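Alpha-1,4-endofucoidanase (Mariniflexile fucanivorans, PDB 6DLH) hydrolyses internal alpha-1,4-linkages of fucoidan as a retaining GH107 endo-enzyme, this chain holding the catalytic domain and three Ig-like domains of a longer, probably secreted protein. Local coordinates at residues V365-V373 against T408-Q416; G419-L430 against A500-V511. All coordinates share one frame; numbering follows the deposited sequence.

Contact 1: residues V365-V373 against T408-Q416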
# COMPACT_ATOMS: atom_id res chain seq x y z
N VAL A 365 -15.75 -9.56 19.61
CA VAL A 365 -15.93 -8.45 20.53
C VAL A 365 -15.26 -8.77 21.86
O VAL A 365 -14.59 -7.92 22.45
CB VAL A 365 -17.43 -8.10 20.68
CG1 VAL A 365 -17.66 -7.02 21.72
CG2 VAL A 365 -18.05 -7.69 19.34
N GLU A 366 -15.45 -10.01 22.33
CA GLU A 366 -14.91 -10.44 23.62
C GLU A 366 -13.38 -10.46 23.58
O GLU A 366 -12.75 -9.92 24.50
CB GLU A 366 -15.52 -11.78 24.05
CG GLU A 366 -15.03 -12.27 25.41
CD GLU A 366 -13.71 -13.03 25.39
OE1 GLU A 366 -12.82 -12.72 26.22
OE2 GLU A 366 -13.56 -13.93 24.55
N TRP A 367 -12.78 -11.07 22.54
CA TRP A 367 -11.33 -11.15 22.44
C TRP A 367 -10.75 -9.73 22.46
O TRP A 367 -9.83 -9.44 23.22
CB TRP A 367 -10.86 -11.89 21.17
CG TRP A 367 -10.94 -13.39 21.17
CD1 TRP A 367 -12.00 -14.17 21.54
CD2 TRP A 367 -9.92 -14.30 20.71
NE1 TRP A 367 -11.70 -15.49 21.37
CE2 TRP A 367 -10.44 -15.60 20.84
CE3 TRP A 367 -8.62 -14.14 20.21
CZ2 TRP A 367 -9.70 -16.74 20.49
CZ3 TRP A 367 -7.90 -15.26 19.86
CH2 TRP A 367 -8.43 -16.54 20.00
N THR A 368 -11.33 -8.86 21.62
CA THR A 368 -10.83 -7.50 21.49
C THR A 368 -10.91 -6.79 22.84
O THR A 368 -9.92 -6.23 23.30
CB THR A 368 -11.52 -6.75 20.34
OG1 THR A 368 -11.30 -7.47 19.13
CG2 THR A 368 -11.01 -5.34 20.16
N SER A 369 -12.09 -6.84 23.47
CA SER A 369 -12.32 -6.08 24.69
C SER A 369 -11.53 -6.68 25.85
O SER A 369 -11.02 -5.94 26.68
CB SER A 369 -13.79 -5.96 25.00
OG SER A 369 -14.41 -7.24 25.01
N THR A 370 -11.43 -8.02 25.89
CA THR A 370 -10.62 -8.66 26.91
C THR A 370 -9.18 -8.19 26.76
O THR A 370 -8.51 -7.89 27.74
CB THR A 370 -10.73 -10.20 26.85
OG1 THR A 370 -12.04 -10.60 27.27
CG2 THR A 370 -9.71 -10.89 27.74
N GLY A 371 -8.71 -8.12 25.51
CA GLY A 371 -7.31 -7.82 25.24
C GLY A 371 -6.91 -6.37 25.53
O GLY A 371 -5.78 -6.13 25.95
N ILE A 372 -7.81 -5.40 25.27
CA ILE A 372 -7.40 -4.00 25.22
C ILE A 372 -8.04 -3.15 26.31
O ILE A 372 -7.45 -2.15 26.73
CB ILE A 372 -7.56 -3.37 23.81
CG1 ILE A 372 -9.01 -3.07 23.43
CG2 ILE A 372 -6.86 -4.20 22.74
CD1 ILE A 372 -9.17 -2.29 22.13
N VAL A 373 -9.25 -3.49 26.79
CA VAL A 373 -9.88 -2.61 27.77
C VAL A 373 -9.11 -2.72 29.09
O VAL A 373 -9.18 -3.73 29.78
CB VAL A 373 -11.38 -2.89 27.95
CG1 VAL A 373 -12.00 -1.99 29.01
CG2 VAL A 373 -12.13 -2.75 26.64
N THR A 408 -17.81 -4.31 17.58
CA THR A 408 -16.74 -3.96 18.50
C THR A 408 -16.79 -2.47 18.85
O THR A 408 -16.63 -2.11 20.02
CB THR A 408 -15.37 -4.34 17.92
OG1 THR A 408 -15.37 -5.75 17.68
CG2 THR A 408 -14.22 -3.97 18.82
N ASP A 409 -16.99 -1.61 17.84
CA ASP A 409 -16.96 -0.17 18.04
C ASP A 409 -18.07 0.23 19.02
O ASP A 409 -17.82 0.99 19.94
CB ASP A 409 -17.01 0.60 16.72
CG ASP A 409 -16.55 2.05 16.80
OD1 ASP A 409 -15.41 2.29 17.24
OD2 ASP A 409 -17.32 2.93 16.39
N THR A 410 -19.28 -0.32 18.82
CA THR A 410 -20.41 -0.02 19.68
C THR A 410 -20.05 -0.35 21.13
O THR A 410 -20.27 0.46 22.03
CB THR A 410 -21.68 -0.77 19.23
OG1 THR A 410 -22.00 -0.32 17.92
CG2 THR A 410 -22.87 -0.54 20.13
N TYR A 411 -19.47 -1.54 21.34
CA TYR A 411 -19.05 -1.94 22.66
C TYR A 411 -18.02 -0.96 23.25
O TYR A 411 -18.19 -0.51 24.38
CB TYR A 411 -18.52 -3.38 22.66
CG TYR A 411 -18.14 -3.87 24.04
CD1 TYR A 411 -16.90 -3.57 24.57
CD2 TYR A 411 -19.05 -4.57 24.82
CE1 TYR A 411 -16.55 -3.98 25.85
CE2 TYR A 411 -18.70 -5.00 26.10
CZ TYR A 411 -17.45 -4.69 26.61
OH TYR A 411 -17.08 -5.11 27.85
N LEU A 412 -16.94 -0.68 22.52
CA LEU A 412 -15.86 0.13 23.09
C LEU A 412 -16.34 1.55 23.38
O LEU A 412 -15.90 2.17 24.35
CB LEU A 412 -14.63 0.12 22.17
CG LEU A 412 -13.93 -1.24 21.96
CD1 LEU A 412 -12.80 -1.12 20.94
CD2 LEU A 412 -13.40 -1.81 23.27
N LYS A 413 -17.23 2.09 22.52
CA LYS A 413 -17.78 3.42 22.71
C LYS A 413 -18.47 3.53 24.08
O LYS A 413 -18.32 4.53 24.77
CB LYS A 413 -18.74 3.80 21.58
CG LYS A 413 -18.09 4.23 20.28
CD LYS A 413 -19.11 4.50 19.19
CE LYS A 413 -19.71 5.89 19.27
NZ LYS A 413 -21.00 5.98 18.53
N GLU A 414 -19.18 2.47 24.47
CA GLU A 414 -19.92 2.47 25.72
C GLU A 414 -19.04 2.09 26.91
O GLU A 414 -19.21 2.67 27.98
CB GLU A 414 -21.16 1.58 25.61
CG GLU A 414 -22.06 1.66 26.84
CD GLU A 414 -23.37 0.90 26.71
OE1 GLU A 414 -23.69 0.46 25.59
OE2 GLU A 414 -24.07 0.76 27.73
N PHE A 415 -18.10 1.15 26.73
CA PHE A 415 -17.53 0.46 27.87
C PHE A 415 -16.03 0.69 28.08
O PHE A 415 -15.52 0.36 29.14
CB PHE A 415 -17.90 -1.03 27.87
CG PHE A 415 -19.37 -1.32 28.02
CD1 PHE A 415 -20.04 -1.03 29.21
CD2 PHE A 415 -20.11 -1.88 26.99
CE1 PHE A 415 -21.40 -1.29 29.35
CE2 PHE A 415 -21.46 -2.15 27.13
CZ PHE A 415 -22.10 -1.86 28.31
N GLN A 416 -15.30 1.26 27.11
CA GLN A 416 -13.85 1.34 27.27
C GLN A 416 -13.45 2.39 28.31
O GLN A 416 -12.55 2.14 29.11
CB GLN A 416 -13.09 1.51 25.96
CG GLN A 416 -11.57 1.56 26.18
CD GLN A 416 -10.74 1.33 24.94
OE1 GLN A 416 -11.21 1.45 23.81
NE2 GLN A 416 -9.46 1.02 25.15
O HOH W 1 -8.41 0.84 27.95
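Tyr411 of helix 399-415 lies against Val365 and Ser369, one turn apart on helix 361-372. The tyrosine has CG anti to its backbone N (chi1 -177°), which brings the ring across the gap. Its CE1 lies 3.5 Å from Ser369 CB, while Val365 CG1 sits 3.9 Å from Tyr411 CB; both neighbours approach the ring obliquely. The other branch of the valine, CG2, slides past the threonine hydroxyl, 3.7 Å from Thr408 OG1, and the side chains of Thr368 and Thr408 cross at about a right angle, their CG2 methyls touching. Further along, Leu412 divides its two methyls: CD1 lies 4.0 Å from Ile372 CD1, and CD2 lies 3.7 Å from Val373 CG2. With an alanine in place of Tyr411, Ser369 CB and Val365 CG1 would probably lose their cover and a gap would open between the helices.

No direct hydrogen bond crosses the interface; several of its polar groups find partners within their own helix or beyond the pair. Ser369 OG turns back to Val365 O at 2.7 Å, reaching that carbonyl from the face opposite the Ser369 backbone N. Thr408 OG1 bonds to Gln404 O, Thr368 OG1 is engaged with Trp380 and Phe364 O, and Gln416 NE2 bonds to Gly44 O. That same Gln416 NE2 gives a bond of 3.0 Å to a water, which in turn bonds weakly to Ile372 O. Behind the tyrosine, Phe415 CD2 lies over one face of its ring, offset toward the rim. On the inner side, Leu46 of strand 46-49 touches Thr368, Ile372 and Leu412. The two helices, inclined at 35° and running in the same general direction, form part of the helical layer outside the parallel strands, consistent with a beta/alpha-barrel catalytic domain like that of GH29.

Contact 2: residues G419-L430 against A500-V511; sequences GKPNWSRQYTIL and AQDSDGVTNREV. With CA (calcium ion), chain I.
Arg509 bends twice, at chi2 (81°) and chi3 (58°), folding its chain over Trp423 and carrying the guanidinium beyond the indole to the loop that follows. Arg509 CB sits over the ring face, 3.3 Å from the centroid of the five-membered ring of Trp423, a CH-pi contact. The guanidinium then grips one carbonyl end-on: Arg509 NH2 lies 2.8 Å and Arg509 NH1 2.9 Å from Ser424 O, with the oxygen close to the guanidinium plane. Arg509 NH1 also binds Thr428 OG1 at 2.8 Å, so three bonds fix the group's rotation. In the plane of the indole, Trp423 NE1 donates to Thr507 O at 3.2 Å in a nearly straight bond (165°); that oxygen takes Ala500 N from its other face. Thr507 OG1 in turn gives a 2.7 Å bond to a lone pair of Pro421 O, while the proline ring packs on Ala500.

At the far end, calcium is bound by Gly419 O at 2.1 Å and Asp502 OD2 at 2.9 Å, joined by a water, Asp451 and Glu453. Asp502 OD1 also accepts from Asp504 N, an Asx turn.

The hairpin of strands 494-502 and 505-513 thus packs against residues 419-430 within the first Ig-like domain. There strand 422-423 pairs with strand 449-450, Leu430 touches strand 439-444, and Arg425 reaches Ala140, just after helix 129-139.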
# COMPACT_ATOMS: atom_id res chain seq x y z
N GLY A 419 -18.40 7.29 31.61
CA GLY A 419 -18.54 8.52 32.39
C GLY A 419 -18.40 9.79 31.55
O GLY A 419 -19.35 10.24 30.92
N LYS A 420 -17.20 10.38 31.58
CA LYS A 420 -16.90 11.61 30.87
C LYS A 420 -16.86 11.33 29.37
O LYS A 420 -16.74 10.18 28.96
CB LYS A 420 -15.57 12.19 31.36
CG LYS A 420 -15.63 12.84 32.74
CD LYS A 420 -14.27 13.24 33.29
CE LYS A 420 -14.32 13.86 34.67
NZ LYS A 420 -15.23 13.12 35.58
N PRO A 421 -16.98 12.37 28.51
CA PRO A 421 -16.94 12.18 27.05
C PRO A 421 -15.68 11.50 26.52
O PRO A 421 -14.59 11.68 27.05
CB PRO A 421 -17.00 13.61 26.50
CG PRO A 421 -17.70 14.40 27.59
CD PRO A 421 -17.23 13.77 28.88
N ASN A 422 -15.86 10.73 25.44
CA ASN A 422 -14.74 10.17 24.70
C ASN A 422 -14.59 10.92 23.38
O ASN A 422 -15.58 11.18 22.70
CB ASN A 422 -14.90 8.67 24.44
CG ASN A 422 -15.06 7.83 25.70
OD1 ASN A 422 -15.51 6.69 25.62
ND2 ASN A 422 -14.71 8.38 26.85
N TRP A 423 -13.34 11.25 23.03
CA TRP A 423 -12.99 11.74 21.71
C TRP A 423 -12.64 10.57 20.79
O TRP A 423 -12.19 9.52 21.25
CB TRP A 423 -11.83 12.74 21.80
CG TRP A 423 -12.21 14.08 22.35
CD1 TRP A 423 -12.32 14.44 23.66
CD2 TRP A 423 -12.54 15.26 21.59
NE1 TRP A 423 -12.69 15.75 23.77
CE2 TRP A 423 -12.83 16.28 22.52
CE3 TRP A 423 -12.61 15.55 20.22
CZ2 TRP A 423 -13.19 17.57 22.12
CZ3 TRP A 423 -12.97 16.82 19.82
CH2 TRP A 423 -13.26 17.82 20.76
N SER A 424 -12.81 10.77 19.48
CA SER A 424 -12.65 9.69 18.52
C SER A 424 -11.17 9.40 18.27
O SER A 424 -10.32 10.29 18.37
CB SER A 424 -13.37 10.01 17.24
OG SER A 424 -12.81 11.14 16.59
N ARG A 425 -10.87 8.13 17.97
CA ARG A 425 -9.59 7.67 17.44
C ARG A 425 -8.43 8.21 18.27
O ARG A 425 -8.47 8.14 19.49
CB ARG A 425 -9.50 7.97 15.94
CG ARG A 425 -10.71 7.48 15.16
CD ARG A 425 -10.50 7.56 13.67
NE ARG A 425 -11.51 6.79 12.97
CZ ARG A 425 -11.64 6.70 11.65
NH1 ARG A 425 -12.56 5.92 11.11
NH2 ARG A 425 -10.85 7.42 10.86
N GLN A 426 -7.39 8.73 17.59
CA GLN A 426 -6.18 9.22 18.24
C GLN A 426 -6.05 10.75 18.13
O GLN A 426 -5.49 11.37 19.03
CB GLN A 426 -4.94 8.53 17.68
CG GLN A 426 -4.77 7.10 18.17
CD GLN A 426 -4.43 7.04 19.64
OE1 GLN A 426 -3.40 7.53 20.08
NE2 GLN A 426 -5.30 6.41 20.42
N TYR A 427 -6.56 11.36 17.05
CA TYR A 427 -6.43 12.80 16.89
C TYR A 427 -7.72 13.43 16.38
O TYR A 427 -8.53 12.76 15.74
CB TYR A 427 -5.37 13.14 15.84
CG TYR A 427 -4.03 12.47 15.97
CD1 TYR A 427 -3.19 12.71 17.05
CD2 TYR A 427 -3.55 11.65 14.95
CE1 TYR A 427 -1.94 12.13 17.14
CE2 TYR A 427 -2.31 11.06 15.02
CZ TYR A 427 -1.49 11.30 16.12
OH TYR A 427 -0.26 10.70 16.17
N THR A 428 -7.86 14.75 16.62
CA THR A 428 -8.86 15.56 15.94
C THR A 428 -8.12 16.59 15.08
O THR A 428 -7.50 17.51 15.61
CB THR A 428 -9.84 16.21 16.93
OG1 THR A 428 -10.57 15.17 17.59
CG2 THR A 428 -10.82 17.16 16.27
N ILE A 429 -8.20 16.41 13.75
CA ILE A 429 -7.48 17.24 12.80
C ILE A 429 -8.40 18.34 12.29
O ILE A 429 -9.53 18.07 11.87
CB ILE A 429 -6.91 16.37 11.64
CG1 ILE A 429 -6.01 15.24 12.15
CG2 ILE A 429 -6.23 17.23 10.58
CD1 ILE A 429 -4.74 15.67 12.85
N LEU A 430 -7.91 19.58 12.35
CA LEU A 430 -8.68 20.74 11.90
C LEU A 430 -8.14 21.19 10.55
O LEU A 430 -6.94 21.10 10.31
CB LEU A 430 -8.55 21.86 12.94
CG LEU A 430 -9.02 21.53 14.36
CD1 LEU A 430 -8.82 22.73 15.27
CD2 LEU A 430 -10.48 21.08 14.38
N ALA A 500 -15.09 18.70 25.75
CA ALA A 500 -16.42 18.15 25.55
C ALA A 500 -17.02 17.83 26.92
O ALA A 500 -16.33 17.31 27.79
CB ALA A 500 -16.35 16.94 24.66
N GLN A 501 -18.32 18.13 27.07
CA GLN A 501 -18.96 18.02 28.37
C GLN A 501 -20.18 17.11 28.25
O GLN A 501 -20.90 17.14 27.25
CB GLN A 501 -19.39 19.41 28.87
CG GLN A 501 -19.95 19.39 30.28
CD GLN A 501 -20.51 20.71 30.75
OE1 GLN A 501 -21.23 21.40 30.03
NE2 GLN A 501 -20.21 21.06 32.00
N ASP A 502 -20.40 16.31 29.31
CA ASP A 502 -21.67 15.65 29.56
C ASP A 502 -22.02 15.81 31.03
O ASP A 502 -21.32 16.51 31.77
CB ASP A 502 -21.67 14.20 29.06
CG ASP A 502 -20.65 13.26 29.71
OD1 ASP A 502 -20.01 13.67 30.71
OD2 ASP A 502 -20.52 12.12 29.20
N SER A 503 -23.10 15.15 31.46
CA SER A 503 -23.60 15.32 32.82
C SER A 503 -22.54 14.95 33.86
O SER A 503 -22.69 15.32 35.02
CB SER A 503 -24.87 14.52 33.02
OG SER A 503 -24.59 13.13 32.93
N ASP A 504 -21.48 14.25 33.42
CA ASP A 504 -20.51 13.61 34.30
C ASP A 504 -19.21 14.41 34.39
O ASP A 504 -18.40 14.18 35.29
CB ASP A 504 -20.23 12.16 33.85
CG ASP A 504 -19.53 11.30 34.91
OD1 ASP A 504 -20.20 10.91 35.89
OD2 ASP A 504 -18.32 11.03 34.75
N GLY A 505 -18.98 15.33 33.44
CA GLY A 505 -17.76 16.13 33.46
C GLY A 505 -17.23 16.43 32.07
O GLY A 505 -17.96 16.32 31.08
N VAL A 506 -15.94 16.80 32.00
CA VAL A 506 -15.30 17.26 30.78
C VAL A 506 -14.14 16.34 30.43
O VAL A 506 -13.49 15.79 31.31
CB VAL A 506 -14.82 18.72 30.92
CG1 VAL A 506 -13.41 18.81 31.48
CG2 VAL A 506 -14.90 19.47 29.60
N THR A 507 -13.88 16.20 29.12
CA THR A 507 -12.68 15.55 28.60
C THR A 507 -12.05 16.47 27.55
O THR A 507 -12.76 16.97 26.68
CB THR A 507 -13.00 14.19 27.98
OG1 THR A 507 -13.66 13.37 28.94
CG2 THR A 507 -11.77 13.46 27.47
N ASN A 508 -10.73 16.63 27.64
CA ASN A 508 -9.97 17.54 26.81
C ASN A 508 -9.33 16.79 25.65
O ASN A 508 -8.95 15.63 25.78
CB ASN A 508 -8.83 18.22 27.59
CG ASN A 508 -9.30 19.22 28.64
OD1 ASN A 508 -10.44 19.18 29.10
ND2 ASN A 508 -8.41 20.12 29.03
N ARG A 509 -9.19 17.49 24.53
CA ARG A 509 -8.45 17.02 23.37
C ARG A 509 -7.68 18.20 22.80
O ARG A 509 -8.26 19.25 22.54
CB ARG A 509 -9.44 16.39 22.38
CG ARG A 509 -8.90 16.13 20.98
CD ARG A 509 -8.07 14.87 20.81
NE ARG A 509 -8.68 13.59 21.15
CZ ARG A 509 -9.04 12.66 20.27
NH1 ARG A 509 -9.41 13.01 19.04
NH2 ARG A 509 -9.01 11.38 20.60
N GLU A 510 -6.36 18.03 22.66
CA GLU A 510 -5.51 19.06 22.10
C GLU A 510 -5.68 19.09 20.58
O GLU A 510 -5.52 18.06 19.92
CB GLU A 510 -4.05 18.83 22.49
CG GLU A 510 -3.09 19.86 21.92
CD GLU A 510 -1.62 19.53 22.10
OE1 GLU A 510 -0.96 19.17 21.10
OE2 GLU A 510 -1.14 19.63 23.24
N VAL A 511 -5.99 20.27 20.05
CA VAL A 511 -6.15 20.48 18.61
C VAL A 511 -5.18 21.57 18.16
O VAL A 511 -4.84 22.47 18.93
CB VAL A 511 -7.61 20.81 18.23
CG1 VAL A 511 -8.55 19.64 18.51
CG2 VAL A 511 -8.13 22.07 18.90
CA CA I . -21.48 9.95 30.78
O HOH W 2 -5.99 15.88 18.36
O HOH W 3 -23.37 11.62 30.89

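The two contacts follow one another along the chain, their centres about 18 Å apart, and show how a catalytic domain is coupled to its first Ig-like neighbour. Helix 399-415 of contact 1 runs almost directly into strand 422-423 of contact 2, and the two touch where Lys413 O packs 3.6 Å from Asn422 OD1. Trp450, paired with that strand, also bonds to Lys413 O and makes a cation-pi contact with the Lys413 side chain. Two calcium ions lie close by. The side chain of Gln416 comes within about 4 Å of a calcium ion, and Gln426 of contact 2 hydrogen-bonds Asp79, a calcium ligand with Thr77, whereas Gly419 and Asp502 hold a separate ion.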